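Local coordinates for Non-sulfated chondroitin lyase E66 (Autographa californica nucleopolyhedrovirus, PDB 3VSN), which cleaves non-sulfated chondroitin as a lyase of the occlusion-derived virus envelope and is essential for oral infection of the insect host, at residues 357-369 with 378-390. Numbering follows the deposited sequence. Where two conformers were deposited one is given.
Sequences IQAPLWTMARRIW and YNANTVSFESGII
R367 and E386 form a buried salt bridge: R367 NH1 meets E386 OE2 at 2.9 Å on the syn side of the carboxylate, in the guanidinium plane, although the two flat groups are turned 51° apart. The backbone N of S387 reaches OE2 from the anti side, tilted out of the carboxylate plane, while Y378 OH donates to E386 OE1 at 2.6 Å, so the carboxylate is gripped at both oxygens. Water 3 joins OE1 to W369 NE1. The W369 ring lies over R367, whose CG sits above the centre of one ring face, and Y378 OH approaches the edge of the same indole. Among apolar contacts, L361, with CG anti to the backbone N (chi1 -177°), forks against Y378: L361 CD2 makes a CH-pi contact over the phenol face, 3.8 Å from the Y378 ring centroid, and CD1 lies by the hydroxyl and E386 CB. CD2 also touches V383 CG2. On its other branch V383 CG1 presses on I357 CD1 at 3.5 Å. One backbone bond crosses, R366 N to S387 O (2.8 Å, 171°); I390 N gives a weak bond to the M364 thioether SD. G388, in the type II turn E386-I389, brings its CA to 3.2 Å from M364 O in a CA-H...O contact. Water 1 bridges I357 O and V383 O to L361 N in helix 359-364. The loop thus packs on a short helix and the following edge strand 367-370, leading into strand 390-391 of another antiparallel sheet in this alpha/alpha-toroid and beta-sandwich lyase; the side chain of Q358 lies about 6 Å from that of R300, the transition-state stabiliser.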
loop_
_atom_site.group_PDB
_atom_site.type_symbol
_atom_site.label_atom_id
_atom_site.label_comp_id
_atom_site.label_asym_id
_atom_site.label_seq_id
_atom_site.Cartn_x
_atom_site.Cartn_y
_atom_site.Cartn_z
ATOM N N ILE A 357 -2.275 6.750 17.055
ATOM C CA ILE A 357 -3.380 5.832 17.370
ATOM C C ILE A 357 -3.599 4.737 16.313
ATOM O O ILE A 357 -4.574 3.988 16.384
ATOM C CB ILE A 357 -4.714 6.585 17.636
ATOM C CG1 ILE A 357 -5.172 7.380 16.401
ATOM C CG2 ILE A 357 -4.590 7.490 18.856
ATOM C CD1 ILE A 357 -6.588 7.913 16.512
ATOM N N GLN A 358 -2.681 4.631 15.357
ATOM C CA GLN A 358 -2.887 3.780 14.184
ATOM C C GLN A 358 -2.352 2.340 14.304
ATOM O O GLN A 358 -2.503 1.548 13.368
ATOM C CB GLN A 358 -2.328 4.467 12.924
ATOM C CG GLN A 358 -3.158 5.648 12.424
ATOM C CD GLN A 358 -2.946 6.939 13.211
ATOM O OE1 GLN A 358 -2.098 7.019 14.105
ATOM N NE2 GLN A 358 -3.718 7.967 12.869
ATOM N N ALA A 359 -1.741 2.001 15.439
ATOM C CA ALA A 359 -1.143 0.666 15.612
ATOM C C ALA A 359 -2.135 -0.501 15.518
ATOM O O ALA A 359 -1.821 -1.507 14.879
ATOM C CB ALA A 359 -0.328 0.579 16.894
ATOM N N PRO A 360 -3.322 -0.386 16.155
ATOM C CA PRO A 360 -4.284 -1.481 15.993
ATOM C C PRO A 360 -4.661 -1.766 14.535
ATOM O O PRO A 360 -4.731 -2.935 14.144
ATOM C CB PRO A 360 -5.492 -1.004 16.803
ATOM C CG PRO A 360 -4.873 -0.176 17.884
ATOM C CD PRO A 360 -3.782 0.581 17.172
ATOM N N LEU A 361 -4.868 -0.716 13.743
ATOM C CA LEU A 361 -5.182 -0.861 12.317
ATOM C C LEU A 361 -4.047 -1.537 11.539
ATOM O O LEU A 361 -4.298 -2.383 10.678
ATOM C CB LEU A 361 -5.528 0.503 11.696
ATOM C CG LEU A 361 -5.966 0.558 10.225
ATOM C CD1 LEU A 361 -7.272 -0.194 9.997
ATOM C CD2 LEU A 361 -6.092 2.002 9.765
ATOM N N TRP A 362 -2.806 -1.180 11.860
ATOM C CA TRP A 362 -1.632 -1.759 11.194
ATOM C C TRP A 362 -1.366 -3.196 11.550
ATOM O O TRP A 362 -0.721 -3.921 10.787
ATOM C CB TRP A 362 -0.388 -0.944 11.518
ATOM C CG TRP A 362 -0.272 0.374 10.787
ATOM C CD1 TRP A 362 -1.292 1.153 10.239
ATOM C CD2 TRP A 362 0.961 1.129 10.533
ATOM N NE1 TRP A 362 -0.781 2.296 9.666
ATOM C CE2 TRP A 362 0.562 2.343 9.812
ATOM C CE3 TRP A 362 2.307 0.920 10.814
ATOM C CZ2 TRP A 362 1.488 3.295 9.406
ATOM C CZ3 TRP A 362 3.234 1.889 10.403
ATOM C CH2 TRP A 362 2.831 3.048 9.719
ATOM N N THR A 363 -1.838 -3.621 12.717
ATOM C CA THR A 363 -1.500 -4.943 13.240
ATOM C C THR A 363 -2.655 -5.938 13.219
ATOM O O THR A 363 -2.432 -7.148 13.273
ATOM C CB THR A 363 -0.970 -4.857 14.685
ATOM O OG1 THR A 363 -1.948 -4.228 15.525
ATOM C CG2 THR A 363 0.334 -4.066 14.731
ATOM N N MET A 364 -3.885 -5.439 13.145
ATOM C CA MET A 364 -5.045 -6.305 13.340
ATOM C C MET A 364 -6.156 -6.177 12.298
ATOM O O MET A 364 -7.208 -6.800 12.447
ATOM C CB MET A 364 -5.607 -6.118 14.756
ATOM C CG MET A 364 -4.717 -6.686 15.847
ATOM S SD MET A 364 -5.368 -6.398 17.502
ATOM C CE MET A 364 -4.853 -4.706 17.785
ATOM N N ALA A 365 -5.936 -5.383 11.247
ATOM C CA ALA A 365 -6.917 -5.306 10.157
ATOM C C ALA A 365 -7.057 -6.677 9.500
ATOM O O ALA A 365 -6.077 -7.241 9.009
ATOM C CB ALA A 365 -6.523 -4.257 9.126
ATOM N N ARG A 366 -8.274 -7.212 9.530
ATOM C CA ARG A 366 -8.607 -8.488 8.900
ATOM C C ARG A 366 -9.903 -8.282 8.133
ATOM O O ARG A 366 -10.991 -8.589 8.625
ATOM C CB ARG A 366 -8.768 -9.597 9.952
ATOM C CG ARG A 366 -7.573 -9.788 10.879
ATOM C CD ARG A 366 -6.375 -10.366 10.143
ATOM N NE ARG A 366 -5.307 -10.753 11.063
ATOM C CZ ARG A 366 -4.302 -9.960 11.427
ATOM N NH1 ARG A 366 -4.213 -8.718 10.957
ATOM N NH2 ARG A 366 -3.384 -10.409 12.271
ATOM N N ARG A 367 -9.772 -7.738 6.929
ATOM C CA ARG A 367 -10.910 -7.193 6.197
ATOM C C ARG A 367 -10.792 -7.472 4.700
ATOM O O ARG A 367 -9.687 -7.513 4.140
ATOM C CB ARG A 367 -11.015 -5.679 6.469
ATOM C CG ARG A 367 -12.017 -4.911 5.616
ATOM C CD ARG A 367 -13.473 -5.185 5.980
ATOM N NE ARG A 367 -14.361 -4.551 5.005
ATOM C CZ ARG A 367 -14.791 -3.292 5.073
ATOM N NH1 ARG A 367 -14.441 -2.511 6.091
ATOM N NH2 ARG A 367 -15.583 -2.810 4.120
ATOM N N ILE A 368 -11.936 -7.703 4.070
ATOM C CA ILE A 368 -12.029 -7.719 2.622
ATOM C C ILE A 368 -12.879 -6.524 2.207
ATOM O O ILE A 368 -13.824 -6.148 2.910
ATOM C CB ILE A 368 -12.607 -9.045 2.074
ATOM C CG1 ILE A 368 -14.049 -9.282 2.563
ATOM C CG2 ILE A 368 -11.691 -10.203 2.445
ATOM C CD1 ILE A 368 -14.682 -10.571 2.064
ATOM N N TRP A 369 -12.509 -5.910 1.091
ATOM C CA TRP A 369 -13.250 -4.784 0.564
ATOM C C TRP A 369 -13.824 -5.160 -0.763
ATOM O O TRP A 369 -13.094 -5.550 -1.676
ATOM C CB TRP A 369 -12.349 -3.563 0.421
ATOM C CG TRP A 369 -11.912 -2.952 1.731
ATOM C CD1 TRP A 369 -12.569 -1.975 2.472
ATOM C CD2 TRP A 369 -10.687 -3.247 2.492
ATOM N NE1 TRP A 369 -11.860 -1.659 3.607
ATOM C CE2 TRP A 369 -10.723 -2.377 3.678
ATOM C CE3 TRP A 369 -9.610 -4.109 2.320
ATOM C CZ2 TRP A 369 -9.713 -2.392 4.632
ATOM C CZ3 TRP A 369 -8.597 -4.112 3.287
ATOM C CH2 TRP A 369 -8.651 -3.275 4.416
ATOM N N TYR A 378 -10.374 6.195 6.387
ATOM C CA TYR A 378 -10.418 6.473 7.823
ATOM C C TYR A 378 -10.264 7.961 8.123
ATOM O O TYR A 378 -9.703 8.715 7.325
ATOM C CB TYR A 378 -9.331 5.679 8.559
ATOM C CG TYR A 378 -9.353 4.199 8.250
ATOM C CD1 TYR A 378 -10.270 3.350 8.878
ATOM C CD2 TYR A 378 -8.466 3.647 7.326
ATOM C CE1 TYR A 378 -10.299 1.992 8.592
ATOM C CE2 TYR A 378 -8.487 2.290 7.033
ATOM C CZ TYR A 378 -9.409 1.472 7.667
ATOM O OH TYR A 378 -9.433 0.132 7.379
ATOM N N ASN A 379 -10.788 8.374 9.273
ATOM C CA ASN A 379 -10.473 9.674 9.850
ATOM C C ASN A 379 -10.087 9.494 11.324
ATOM O O ASN A 379 -10.062 8.364 11.820
ATOM C CB ASN A 379 -11.628 10.677 9.653
ATOM C CG ASN A 379 -12.929 10.216 10.291
ATOM O OD1 ASN A 379 -12.995 9.981 11.494
ATOM N ND2 ASN A 379 -13.977 10.108 9.485
ATOM N N ALA A 380 -9.779 10.589 12.018
ATOM C CA ALA A 380 -9.330 10.521 13.418
ATOM C C ALA A 380 -10.301 9.782 14.347
ATOM O O ALA A 380 -9.879 9.191 15.339
ATOM C CB ALA A 380 -9.034 11.916 13.956
ATOM N N ASN A 381 -11.589 9.809 14.012
ATOM C CA ASN A 381 -12.632 9.191 14.834
ATOM C C ASN A 381 -12.977 7.752 14.453
ATOM O O ASN A 381 -13.691 7.066 15.190
ATOM C CB ASN A 381 -13.907 10.045 14.798
ATOM C CG ASN A 381 -13.684 11.449 15.320
ATOM O OD1 ASN A 381 -13.037 11.647 16.349
ATOM N ND2 ASN A 381 -14.223 12.436 14.612
ATOM N N THR A 382 -12.488 7.301 13.301
ATOM C CA THR A 382 -12.820 5.961 12.804
ATOM C C THR A 382 -11.599 5.053 12.625
ATOM O O THR A 382 -11.753 3.839 12.449
ATOM C CB THR A 382 -13.601 6.021 11.469
ATOM O OG1 THR A 382 -12.764 6.563 10.439
ATOM C CG2 THR A 382 -14.865 6.874 11.599
ATOM N N VAL A 383 -10.400 5.632 12.682
ATOM C CA VAL A 383 -9.156 4.904 12.375
ATOM C C VAL A 383 -8.826 3.804 13.405
ATOM O O VAL A 383 -8.008 2.922 13.139
ATOM C CB VAL A 383 -7.965 5.879 12.149
ATOM C CG1 VAL A 383 -7.450 6.446 13.464
ATOM C CG2 VAL A 383 -6.834 5.212 11.370
ATOM N N SER A 384 -9.477 3.863 14.567
ATOM C CA SER A 384 -9.292 2.875 15.627
ATOM C C SER A 384 -10.111 1.608 15.396
ATOM O O SER A 384 -9.986 0.641 16.147
ATOM C CB SER A 384 -9.686 3.475 16.980
ATOM O OG SER A 384 -8.791 4.500 17.360
ATOM N N PHE A 385 -10.950 1.621 14.365
ATOM C CA PHE A 385 -11.952 0.580 14.180
ATOM C C PHE A 385 -11.899 -0.028 12.784
ATOM O O PHE A 385 -11.907 0.684 11.779
ATOM C CB PHE A 385 -13.349 1.142 14.472
ATOM C CG PHE A 385 -13.426 1.924 15.759
ATOM C CD1 PHE A 385 -13.557 1.267 16.978
ATOM C CD2 PHE A 385 -13.334 3.314 15.754
ATOM C CE1 PHE A 385 -13.607 1.980 18.165
ATOM C CE2 PHE A 385 -13.391 4.035 16.940
ATOM C CZ PHE A 385 -13.530 3.367 18.144
ATOM N N GLU A 386 -11.840 -1.355 12.743
ATOM C CA GLU A 386 -11.873 -2.114 11.499
ATOM C C GLU A 386 -12.068 -3.579 11.849
ATOM O O GLU A 386 -11.710 -4.010 12.950
ATOM C CB GLU A 386 -10.572 -1.922 10.702
ATOM C CG GLU A 386 -10.551 -2.606 9.336
ATOM C CD GLU A 386 -11.727 -2.212 8.466
ATOM O OE1 GLU A 386 -11.685 -1.107 7.883
ATOM O OE2 GLU A 386 -12.692 -3.000 8.366
ATOM N N SER A 387 -12.654 -4.334 10.922
ATOM C CA SER A 387 -12.786 -5.777 11.074
ATOM C C SER A 387 -11.437 -6.359 11.480
ATOM O O SER A 387 -10.413 -6.075 10.842
ATOM C CB SER A 387 -13.256 -6.414 9.765
ATOM O OG SER A 387 -14.535 -5.937 9.394
ATOM N N GLY A 388 -11.435 -7.149 12.548
ATOM C CA GLY A 388 -10.214 -7.794 13.027
ATOM C C GLY A 388 -9.547 -7.126 14.219
ATOM O O GLY A 388 -8.794 -7.772 14.936
ATOM N N ILE A 389 -9.798 -5.833 14.424
ATOM C CA ILE A 389 -9.157 -5.100 15.527
ATOM C C ILE A 389 -9.662 -5.572 16.897
ATOM O O ILE A 389 -10.870 -5.686 17.125
ATOM C CB ILE A 389 -9.294 -3.560 15.376
ATOM C CG1 ILE A 389 -8.519 -3.079 14.134
ATOM C CG2 ILE A 389 -8.797 -2.845 16.634
ATOM C CD1 ILE A 389 -8.520 -1.575 13.906
ATOM N N ILE A 390 -8.723 -5.881 17.788
ATOM C CA ILE A 390 -9.052 -6.236 19.166
ATOM C C ILE A 390 -8.993 -4.956 19.999
ATOM O O ILE A 390 -7.954 -4.289 20.050
ATOM C CB ILE A 390 -8.089 -7.296 19.752
ATOM C CG1 ILE A 390 -8.081 -8.570 18.891
ATOM C CG2 ILE A 390 -8.477 -7.636 21.192
ATOM C CD1 ILE A 390 -6.949 -9.527 19.208
HETATM O O HOH W 1 -5.832 1.903 14.767
HETATM O O HOH W 2 -6.497 3.248 18.412
HETATM O O HOH W 3 -12.931 0.019 5.706
#